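Local coordinates for protein Cwp19 (Clostridioides difficile, PDB 5OQ3) that probably cleaves cell-wall peptidoglycan, this chain being its TIM-barrel glycoside hydrolase domain, and may also have N-acetylmuramoyl-L-alanine amidase activity, at residues Y192-V197 with R219-T224; T202-K207 with D215-E220. One frame throughout, in Å; residues are numbered along the deposited sequence. Where two conformers were deposited one is given.

Contact 1. Residues Y192-V197 with R219-T224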
# COMPACT_ATOMS: atom_id res chain seq x y z
N TYR A 192 -1.78 4.60 4.11
CA TYR A 192 -1.36 5.60 5.08
C TYR A 192 -1.13 6.94 4.40
O TYR A 192 -0.31 7.07 3.48
CB TYR A 192 -0.14 5.18 5.89
CG TYR A 192 -0.33 3.90 6.65
CD1 TYR A 192 -1.08 3.87 7.83
CD2 TYR A 192 0.21 2.70 6.20
CE1 TYR A 192 -1.26 2.70 8.53
CE2 TYR A 192 0.02 1.51 6.90
CZ TYR A 192 -0.69 1.53 8.06
OH TYR A 192 -0.87 0.36 8.74
N PHE A 193 -1.86 7.94 4.88
CA PHE A 193 -1.75 9.27 4.37
C PHE A 193 -1.53 10.21 5.56
O PHE A 193 -0.53 10.03 6.26
CB PHE A 193 -2.97 9.59 3.47
CG PHE A 193 -3.03 8.73 2.27
CD1 PHE A 193 -2.24 9.03 1.19
CD2 PHE A 193 -3.74 7.53 2.30
CE1 PHE A 193 -2.23 8.23 0.10
CE2 PHE A 193 -3.73 6.72 1.20
CZ PHE A 193 -2.98 7.07 0.10
N TYR A 194 -2.44 11.11 5.88
CA TYR A 194 -2.30 11.87 7.11
C TYR A 194 -2.59 10.91 8.26
O TYR A 194 -3.44 10.03 8.12
CB TYR A 194 -3.29 13.04 7.16
CG TYR A 194 -2.89 14.25 6.39
CD1 TYR A 194 -3.18 14.36 5.04
CD2 TYR A 194 -2.27 15.34 7.02
CE1 TYR A 194 -2.83 15.51 4.31
CE2 TYR A 194 -1.92 16.49 6.32
CZ TYR A 194 -2.18 16.55 4.96
OH TYR A 194 -1.81 17.68 4.28
N PRO A 195 -1.87 11.06 9.40
CA PRO A 195 -2.06 10.09 10.47
C PRO A 195 -3.22 10.38 11.36
O PRO A 195 -3.50 9.60 12.23
CB PRO A 195 -0.78 10.24 11.28
CG PRO A 195 -0.35 11.68 11.05
CD PRO A 195 -0.68 11.93 9.62
N GLY A 196 -3.89 11.49 11.22
CA GLY A 196 -5.07 11.66 12.03
C GLY A 196 -5.70 12.93 11.71
O GLY A 196 -5.18 13.72 10.90
N VAL A 197 -6.86 13.11 12.33
CA VAL A 197 -7.71 14.24 12.05
C VAL A 197 -6.88 15.48 12.21
O VAL A 197 -6.96 16.34 11.35
CB VAL A 197 -9.02 14.27 12.87
CG1 VAL A 197 -9.89 13.05 12.58
CG2 VAL A 197 -8.76 14.40 14.37
N ARG A 219 -7.08 17.04 1.82
CA ARG A 219 -7.44 16.06 0.81
C ARG A 219 -6.77 16.34 -0.54
O ARG A 219 -6.26 15.42 -1.20
CB ARG A 219 -8.97 15.87 0.69
CG ARG A 219 -9.61 15.05 1.81
CD ARG A 219 -11.14 15.00 1.67
NE ARG A 219 -11.83 16.20 2.12
CZ ARG A 219 -12.18 16.45 3.37
NH1 ARG A 219 -12.81 17.57 3.65
NH2 ARG A 219 -11.91 15.56 4.32
N GLU A 220 -6.76 17.62 -0.91
CA GLU A 220 -6.13 17.99 -2.16
C GLU A 220 -4.62 17.80 -2.15
O GLU A 220 -4.04 17.49 -3.18
CB GLU A 220 -6.52 19.39 -2.57
CG GLU A 220 -6.04 19.75 -3.98
CD GLU A 220 -6.60 18.95 -5.16
OE1 GLU A 220 -6.03 19.03 -6.27
OE2 GLU A 220 -7.57 18.26 -5.03
N ASN A 221 -3.97 17.98 -1.01
CA ASN A 221 -2.56 17.71 -0.91
C ASN A 221 -2.23 16.27 -1.31
O ASN A 221 -1.24 15.98 -1.97
CB ASN A 221 -2.04 17.98 0.52
CG ASN A 221 -2.04 19.44 0.88
OD1 ASN A 221 -1.92 20.32 0.04
ND2 ASN A 221 -2.12 19.71 2.17
N VAL A 222 -3.05 15.36 -0.81
CA VAL A 222 -2.89 13.93 -1.12
C VAL A 222 -3.19 13.70 -2.61
O VAL A 222 -2.38 13.05 -3.32
CB VAL A 222 -3.78 13.06 -0.23
CG1 VAL A 222 -3.81 11.60 -0.72
CG2 VAL A 222 -3.32 13.14 1.23
N ASN A 223 -4.29 14.27 -3.10
CA ASN A 223 -4.63 14.15 -4.51
C ASN A 223 -3.49 14.60 -5.41
O ASN A 223 -3.18 13.92 -6.39
CB ASN A 223 -5.84 15.00 -4.84
CG ASN A 223 -7.12 14.58 -4.15
OD1 ASN A 223 -7.20 13.54 -3.49
ND2 ASN A 223 -8.14 15.45 -4.29
N THR A 224 -2.85 15.71 -5.09
CA THR A 224 -1.76 16.29 -5.87
C THR A 224 -0.58 15.36 -5.93
O THR A 224 0.10 15.26 -6.94
CB THR A 224 -1.31 17.64 -5.23
OG1 THR A 224 -2.40 18.56 -5.26
CG2 THR A 224 -0.24 18.29 -5.99

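Contact 2. Residues T202-K207 with D215-E220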
# COMPACT_ATOMS: atom_id res chain seq x y z
N THR A 202 -0.18 23.88 10.73
CA THR A 202 -0.78 25.22 10.64
C THR A 202 0.06 26.17 9.79
O THR A 202 -0.48 26.92 8.99
CB THR A 202 -0.98 25.81 12.01
OG1 THR A 202 -1.73 24.85 12.78
CG2 THR A 202 -1.68 27.13 11.94
N ALA A 203 1.39 26.13 9.95
CA ALA A 203 2.23 27.06 9.20
C ALA A 203 2.16 26.75 7.71
O ALA A 203 2.08 27.65 6.89
CB ALA A 203 3.66 27.00 9.70
N THR A 204 2.16 25.46 7.36
CA THR A 204 2.04 25.04 5.99
C THR A 204 0.72 25.52 5.40
O THR A 204 0.67 26.03 4.29
CB THR A 204 2.12 23.51 5.92
OG1 THR A 204 3.22 23.06 6.70
CG2 THR A 204 2.29 23.02 4.51
N TYR A 205 -0.36 25.34 6.13
CA TYR A 205 -1.71 25.81 5.71
C TYR A 205 -1.74 27.33 5.50
O TYR A 205 -2.26 27.85 4.51
CB TYR A 205 -2.78 25.32 6.70
CG TYR A 205 -4.11 25.94 6.41
CD1 TYR A 205 -4.84 25.58 5.28
CD2 TYR A 205 -4.60 26.97 7.20
CE1 TYR A 205 -6.03 26.23 4.96
CE2 TYR A 205 -5.81 27.61 6.91
CZ TYR A 205 -6.51 27.25 5.78
OH TYR A 205 -7.69 27.87 5.49
N GLN A 206 -1.15 28.05 6.44
CA GLN A 206 -1.12 29.51 6.29
C GLN A 206 -0.36 29.94 5.06
O GLN A 206 -0.73 30.91 4.39
CB GLN A 206 -0.54 30.15 7.55
CG GLN A 206 -1.45 30.10 8.75
CD GLN A 206 -0.83 30.76 9.96
OE1 GLN A 206 -0.50 30.10 10.92
NE2 GLN A 206 -0.64 32.08 9.90
N LYS A 207 0.73 29.26 4.76
CA LYS A 207 1.56 29.65 3.63
C LYS A 207 0.99 29.24 2.29
O LYS A 207 1.10 29.99 1.32
CB LYS A 207 2.96 29.04 3.77
CG LYS A 207 3.94 29.53 2.71
CD LYS A 207 5.37 29.28 3.07
CE LYS A 207 6.28 29.66 1.91
NZ LYS A 207 6.39 31.13 1.83
N ASP A 215 -9.62 21.04 5.69
CA ASP A 215 -9.72 19.63 5.47
C ASP A 215 -9.81 19.33 3.99
O ASP A 215 -9.23 18.34 3.53
CB ASP A 215 -10.86 18.99 6.24
CG ASP A 215 -10.60 18.95 7.73
OD1 ASP A 215 -9.47 19.13 8.17
OD2 ASP A 215 -11.52 18.66 8.45
N ASN A 216 -10.45 20.19 3.22
CA ASN A 216 -10.46 20.04 1.79
C ASN A 216 -9.04 20.24 1.20
O ASN A 216 -8.65 19.52 0.29
CB ASN A 216 -11.43 21.04 1.11
CG ASN A 216 -12.90 20.80 1.44
OD1 ASN A 216 -13.26 19.81 2.03
ND2 ASN A 216 -13.75 21.72 1.00
N TRP A 217 -8.31 21.20 1.76
CA TRP A 217 -6.94 21.42 1.35
C TRP A 217 -6.06 20.20 1.64
O TRP A 217 -5.26 19.80 0.81
CB TRP A 217 -6.41 22.69 2.06
CG TRP A 217 -4.97 22.98 1.88
CD1 TRP A 217 -4.35 23.52 0.78
CD2 TRP A 217 -3.94 22.71 2.84
NE1 TRP A 217 -3.01 23.61 1.04
CE2 TRP A 217 -2.73 23.12 2.30
CE3 TRP A 217 -3.94 22.14 4.12
CZ2 TRP A 217 -1.51 22.97 2.97
CZ3 TRP A 217 -2.78 22.02 4.78
CH2 TRP A 217 -1.57 22.43 4.23
N ARG A 218 -6.21 19.57 2.80
CA ARG A 218 -5.45 18.37 3.12
C ARG A 218 -5.80 17.23 2.14
O ARG A 218 -4.88 16.54 1.66
CB ARG A 218 -5.75 17.89 4.56
CG ARG A 218 -5.12 18.79 5.62
CD ARG A 218 -5.41 18.26 6.97
NE ARG A 218 -4.71 19.02 8.01
CZ ARG A 218 -5.05 19.03 9.28
NH1 ARG A 218 -6.11 18.36 9.69
NH2 ARG A 218 -4.31 19.73 10.13
N ARG A 219 -7.08 17.04 1.82
CA ARG A 219 -7.44 16.06 0.81
C ARG A 219 -6.77 16.34 -0.54
O ARG A 219 -6.26 15.42 -1.20
CB ARG A 219 -8.97 15.87 0.69
CG ARG A 219 -9.61 15.05 1.81
CD ARG A 219 -11.14 15.00 1.67
NE ARG A 219 -11.83 16.20 2.12
CZ ARG A 219 -12.18 16.45 3.37
NH1 ARG A 219 -12.81 17.57 3.65
NH2 ARG A 219 -11.91 15.56 4.32
N GLU A 220 -6.76 17.62 -0.91
CA GLU A 220 -6.13 17.99 -2.16
C GLU A 220 -4.62 17.80 -2.15
O GLU A 220 -4.04 17.49 -3.18
CB GLU A 220 -6.52 19.39 -2.57
CG GLU A 220 -6.04 19.75 -3.98
CD GLU A 220 -6.60 18.95 -5.16
OE1 GLU A 220 -6.03 19.03 -6.27
OE2 GLU A 220 -7.57 18.26 -5.03

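Contact 1. Residues Y192-V197 with R219-T224
Phe193 and Tyr194 reach from their loop to two consecutive residues of a helix, Val222 and Asn221, and the two branches of Val222 are shared between the two rings. CG1 of Val222 approaches the Phe193 ring obliquely, 3.6 Å from its CD1, and the two side chains cross at nearly a right angle. With CG1 anti to the backbone N (chi1 170°), CG2 of Val222 is left on the other side of the fork, where it meets the edge of the Tyr194 ring at CE1, 3.9 Å away. A beta-branched valine suits this position, since one residue offers a methyl to each ring. Tyr194 runs past Val222 in the opposite direction and carries its hydroxyl on to Asn221. There ND2 of Asn221 donates to OH of Tyr194 over 2.9 Å, with an N-H...O angle of 161° and the oxygen close to the amide plane. Ring and amide are 28° apart, so the phenol meets the carboxamide almost coplanar. In the TIM barrel, 192-197 belongs to the loop leaving the C-terminal end of strand 186-189, while residues 219-224 lie on helix 214-236, which precedes strand 241-244. Tyrosine fits because its ring packs within the protein while its hydroxyl accepts the amide N-H at the far end. Beyond the two segments, Tyr194 also meets Phe199 and Tyr272 edge-to-face, and Trp278 touches both Phe193 and Val222.

Contact 2. Residues T202-K207 with D215-E220
Tyr205 and Trp217 each hold CG anti to the backbone N (chi1 171° and 173°), a setting that extends both side chains from their helices until they meet, crossing at a slant. The edge of the tyrosine ring points at the face of the indole in a T-shaped stack, the planes 70° apart and the centroid of the six-membered ring 5.4 Å from that of Tyr205. CD1 of Tyr205 makes the approach, 3.7 Å from CE3 of Trp217 and displaced toward the rim. The same indole also lies against the tyrosine's backbone: CA of Tyr205 sits over the six-membered ring, 4.0 Å from its centroid, in a CH-pi contact. Thr204 comes from another direction, its CG2 meeting the indole edge in plane, 3.9 Å from CH2 of Trp217. Tryptophan suits the place because one broad flat group can take a ring edge and a backbone CA on its face, and a methyl at its rim. Threonine adds that methyl while its OG1 turns to Asp161, and the hydroxyl of Tyr205 is bonded to the backbone O of Gln212, in the link between the helices. The pair thus joins the short helix 202-208, in the connection that follows barrel strand 186-189, to the start of the long helix 214-236, which leads on to strand 241-244.

The two contacts lie about 10 Å apart, centre to centre, on the same side of the chain's centre, and both use helix 214-236. Along the chain, strand 186-189 comes first, then the loop 192-197 of contact 1, the short helix bearing 202-207 of contact 2, and finally the shared helix, whose residues Arg219 and Glu220 belong to both. Contact 2 lies farther out, about 24 Å from the chain's centre to its own centre, against 14 Å for contact 1. Both pack parts of the connection between barrel strands 186-189 and 241-244 on helix 214-236: the loop after the first strand nearer the chain's centre, the short helix farther out.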